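Putative uncharacterized protein (PDB 2RBK) is a haloacid dehalogenase-type hydrolase that binds magnesium and probably acts as a phosphatase, here holding a vanadate-like ligand in its active site. Local coordinates at residues Gly11-Thr25 and Thr243-Met255. Residues are numbered along the deposited sequence; the frame is centred on the assembly and turned at random.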
# COMPACT_ATOMS: atom_id res chain seq x y z
N GLY A 11 6.26 -1.27 7.29
CA GLY A 11 5.91 -1.27 8.69
C GLY A 11 5.12 -2.48 9.11
O GLY A 11 4.74 -2.57 10.29
N THR A 12 4.87 -3.42 8.21
CA THR A 12 4.03 -4.60 8.49
C THR A 12 4.83 -5.87 8.17
O THR A 12 5.05 -6.70 9.07
CB THR A 12 2.71 -4.48 7.70
OG1 THR A 12 2.01 -3.33 8.16
CG2 THR A 12 1.85 -5.74 7.95
N LEU A 13 5.29 -6.00 6.93
CA LEU A 13 6.27 -7.02 6.56
C LEU A 13 7.70 -6.52 6.70
O LEU A 13 8.52 -7.23 7.22
CB LEU A 13 6.05 -7.50 5.10
CG LEU A 13 4.75 -8.27 4.89
CD1 LEU A 13 4.58 -8.51 3.37
CD2 LEU A 13 4.74 -9.58 5.63
N VAL A 14 7.99 -5.33 6.21
CA VAL A 14 9.34 -4.75 6.17
C VAL A 14 9.46 -3.67 7.22
O VAL A 14 8.70 -2.70 7.23
CB VAL A 14 9.64 -4.19 4.76
CG1 VAL A 14 11.08 -3.55 4.74
CG2 VAL A 14 9.55 -5.21 3.70
N SER A 15 10.45 -3.84 8.11
CA SER A 15 10.70 -2.89 9.16
C SER A 15 11.21 -1.56 8.66
O SER A 15 12.15 -1.54 7.86
CB SER A 15 11.74 -3.50 10.08
OG SER A 15 12.18 -2.54 11.04
N PHE A 16 10.70 -0.44 9.15
CA PHE A 16 11.22 0.86 8.81
C PHE A 16 12.57 1.06 9.47
O PHE A 16 13.38 1.86 9.00
CB PHE A 16 10.28 1.97 9.26
CG PHE A 16 9.09 2.20 8.39
CD1 PHE A 16 9.21 2.73 7.14
CD2 PHE A 16 7.79 1.88 8.81
CE1 PHE A 16 8.09 2.98 6.33
CE2 PHE A 16 6.75 2.15 7.99
CZ PHE A 16 6.82 2.67 6.74
N GLU A 17 12.80 0.39 10.58
CA GLU A 17 14.05 0.61 11.35
C GLU A 17 15.19 -0.20 10.76
O GLU A 17 16.31 0.33 10.68
CB GLU A 17 13.71 0.39 12.83
CG GLU A 17 12.69 1.37 13.42
CD GLU A 17 11.21 1.16 13.19
OE1 GLU A 17 10.67 0.04 12.92
OE2 GLU A 17 10.50 2.21 13.25
N THR A 18 14.94 -1.43 10.30
CA THR A 18 15.98 -2.23 9.73
C THR A 18 15.93 -2.28 8.21
O THR A 18 16.88 -2.69 7.55
CB THR A 18 15.94 -3.68 10.21
OG1 THR A 18 14.78 -4.29 9.64
CG2 THR A 18 15.83 -3.84 11.74
N HIS A 19 14.83 -1.97 7.56
CA HIS A 19 14.59 -2.12 6.15
C HIS A 19 14.61 -3.58 5.69
O HIS A 19 14.84 -3.88 4.52
CB HIS A 19 15.52 -1.26 5.28
CG HIS A 19 15.41 0.17 5.78
ND1 HIS A 19 14.27 0.94 5.66
CD2 HIS A 19 16.35 0.90 6.47
CE1 HIS A 19 14.54 2.13 6.23
NE2 HIS A 19 15.79 2.14 6.73
N ARG A 20 14.35 -4.53 6.59
CA ARG A 20 14.30 -5.93 6.35
C ARG A 20 13.02 -6.57 6.89
O ARG A 20 12.40 -6.05 7.81
CB ARG A 20 15.53 -6.64 6.98
CG ARG A 20 16.87 -6.01 6.55
CD ARG A 20 17.08 -6.21 5.05
NE ARG A 20 17.03 -7.63 4.60
CZ ARG A 20 18.07 -8.42 4.48
NH1 ARG A 20 19.31 -8.00 4.76
NH2 ARG A 20 17.85 -9.65 4.07
N ILE A 21 12.73 -7.71 6.35
CA ILE A 21 11.65 -8.56 6.83
C ILE A 21 12.15 -9.40 8.04
O ILE A 21 13.18 -10.04 7.93
CB ILE A 21 11.12 -9.49 5.76
CG1 ILE A 21 10.65 -8.68 4.54
CG2 ILE A 21 10.03 -10.39 6.30
CD1 ILE A 21 10.14 -9.55 3.38
N PRO A 22 11.46 -9.38 9.17
CA PRO A 22 11.88 -10.22 10.31
C PRO A 22 11.96 -11.68 9.86
O PRO A 22 11.11 -12.22 9.15
CB PRO A 22 10.79 -9.99 11.35
CG PRO A 22 10.29 -8.60 11.03
CD PRO A 22 10.34 -8.52 9.52
N SER A 23 12.94 -12.36 10.42
CA SER A 23 13.08 -13.78 10.15
C SER A 23 11.85 -14.57 10.53
O SER A 23 11.47 -15.50 9.82
CB SER A 23 14.34 -14.26 10.86
OG SER A 23 14.27 -14.22 12.25
N SER A 24 11.22 -14.23 11.63
CA SER A 24 10.04 -14.98 12.04
C SER A 24 8.84 -14.75 11.12
O SER A 24 7.95 -15.61 11.07
CB SER A 24 9.67 -14.74 13.48
OG SER A 24 9.26 -13.39 13.65
N THR A 25 8.83 -13.64 10.42
CA THR A 25 7.80 -13.39 9.43
C THR A 25 7.94 -14.34 8.26
O THR A 25 6.97 -14.92 7.77
CB THR A 25 7.77 -11.91 8.98
OG1 THR A 25 7.45 -11.18 10.14
CG2 THR A 25 6.81 -11.67 7.86
N THR A 243 -1.16 -6.74 17.57
CA THR A 243 -0.05 -7.60 17.85
C THR A 243 1.16 -6.84 18.38
O THR A 243 1.09 -5.62 18.58
CB THR A 243 0.22 -8.45 16.58
OG1 THR A 243 1.04 -9.55 16.96
CG2 THR A 243 0.81 -7.67 15.42
N ALA A 244 2.26 -7.57 18.59
CA ALA A 244 3.49 -6.98 19.03
C ALA A 244 4.05 -6.06 17.95
O ALA A 244 3.65 -6.14 16.76
CB ALA A 244 4.49 -8.08 19.34
N PRO A 245 5.02 -5.23 18.29
CA PRO A 245 5.76 -4.50 17.27
C PRO A 245 6.37 -5.40 16.21
O PRO A 245 6.70 -6.57 16.48
CB PRO A 245 6.86 -3.74 18.06
CG PRO A 245 6.21 -3.58 19.43
CD PRO A 245 5.47 -4.88 19.66
N ILE A 246 6.58 -4.83 15.03
CA ILE A 246 7.09 -5.61 13.90
C ILE A 246 8.36 -6.35 14.25
O ILE A 246 8.52 -7.52 13.91
CB ILE A 246 7.26 -4.70 12.66
CG1 ILE A 246 7.71 -5.56 11.47
CG2 ILE A 246 8.17 -3.51 12.86
CD1 ILE A 246 7.66 -4.87 10.17
N ASP A 247 9.32 -5.72 14.93
CA ASP A 247 10.63 -6.33 15.24
C ASP A 247 10.61 -7.10 16.54
O ASP A 247 11.68 -7.51 17.03
CB ASP A 247 11.75 -5.26 15.12
CG ASP A 247 12.09 -5.02 13.65
OD1 ASP A 247 12.13 -5.93 12.79
OD2 ASP A 247 12.42 -3.87 13.31
N GLU A 248 9.44 -7.36 17.12
CA GLU A 248 9.24 -8.27 18.22
C GLU A 248 8.25 -9.39 17.79
O GLU A 248 7.36 -9.80 18.52
CB GLU A 248 8.72 -7.53 19.44
CG GLU A 248 9.69 -6.49 19.97
CD GLU A 248 9.18 -5.65 21.10
OE1 GLU A 248 8.13 -5.92 21.68
OE2 GLU A 248 9.77 -4.61 21.37
N ASP A 249 8.46 -9.84 16.55
CA ASP A 249 7.75 -11.02 16.03
C ASP A 249 6.24 -10.75 15.90
O ASP A 249 5.45 -11.68 16.00
CB ASP A 249 8.00 -12.25 16.88
CG ASP A 249 9.47 -12.53 17.09
OD1 ASP A 249 10.12 -12.93 16.13
OD2 ASP A 249 10.06 -12.26 18.17
N GLY A 250 5.83 -9.52 15.61
CA GLY A 250 4.40 -9.22 15.57
C GLY A 250 3.61 -10.09 14.61
O GLY A 250 2.51 -10.56 14.96
N ILE A 251 4.10 -10.27 13.39
CA ILE A 251 3.30 -11.07 12.43
C ILE A 251 3.16 -12.50 12.89
O ILE A 251 2.07 -13.08 12.93
CB ILE A 251 3.90 -10.96 11.00
CG1 ILE A 251 3.82 -9.56 10.44
CG2 ILE A 251 3.25 -12.00 10.11
CD1 ILE A 251 2.43 -9.05 10.24
N SER A 252 4.31 -13.13 13.24
CA SER A 252 4.29 -14.52 13.66
C SER A 252 3.40 -14.73 14.88
O SER A 252 2.58 -15.66 14.96
CB SER A 252 5.72 -14.98 13.93
OG SER A 252 5.72 -16.29 14.47
N LYS A 253 3.52 -13.83 15.87
CA LYS A 253 2.71 -13.93 17.07
C LYS A 253 1.24 -13.85 16.75
O LYS A 253 0.42 -14.60 17.34
CB LYS A 253 3.10 -12.86 18.09
CG LYS A 253 4.42 -13.15 18.78
CD LYS A 253 4.85 -11.91 19.56
CE LYS A 253 6.09 -12.18 20.43
NZ LYS A 253 6.60 -10.91 21.00
N ALA A 254 0.85 -12.95 15.86
CA ALA A 254 -0.57 -12.84 15.50
C ALA A 254 -1.08 -14.11 14.83
O ALA A 254 -2.17 -14.60 15.11
CB ALA A 254 -0.81 -11.62 14.64
N MET A 255 -0.28 -14.60 13.87
CA MET A 255 -0.67 -15.82 13.15
C MET A 255 -0.83 -17.01 14.08
O MET A 255 -1.74 -17.83 13.93
CB MET A 255 0.25 -16.03 11.98
CG MET A 255 0.10 -14.94 10.93
SD MET A 255 1.34 -14.97 9.61
CE MET A 255 1.00 -16.56 8.85
O HOH W 1 11.39 -1.84 14.69
O HOH W 2 13.52 -6.53 10.59
O HOH W 3 7.01 -12.05 12.84
O HOH W 4 7.13 -17.84 12.88
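Ser15 and Asp247 share one of two direct hydrogen bonds between 11-25 and 243-255. Ser15 OG donates to Asp247 OD2 over 2.6 Å, on the syn side and 24° out of the carboxylate plane. The same OG accepts from Thr18 N in an ST motif, which, with the bond to Asp247, probably helps hold its rotation. In the second bond, Ser24 OG meets the anti lone pair of Asp249 OD1 at 2.7 Å. Ser24 OG lies between its backbone N and carbonyl carbon (chi1 66°), facing the start of helix 250-258.

Waters extend both bonds. One donates to Glu17 OE1 and Asp247 OD2, carboxylate oxygens 4.3 Å apart, and probably eases their repulsion. Another joins Ser24 OG and Thr25 OG1 to Ser252 N.

Segment 11-25 follows Asp8 and Asp10 in sequence; with Asp211 they hold the magnesium ion. Thr12 fits the last position of the HAD-type DxDx(T/V) motif. Thr12 OG1 is hydrogen-bonded to Asp8.

Van der Waals contacts complete the interface. Ile246 extends CG1 anti to the backbone N (chi1 -176°), and its CD1 methyl reaches Thr12 O at 3.4 Å. The Ile251 CG1 methylene lies 3.4 Å from Thr12 O as well. Pro22 CG packs against Ile246 CG1 at 4.0 Å. Ile251 also touches Phe7 of the central sheet.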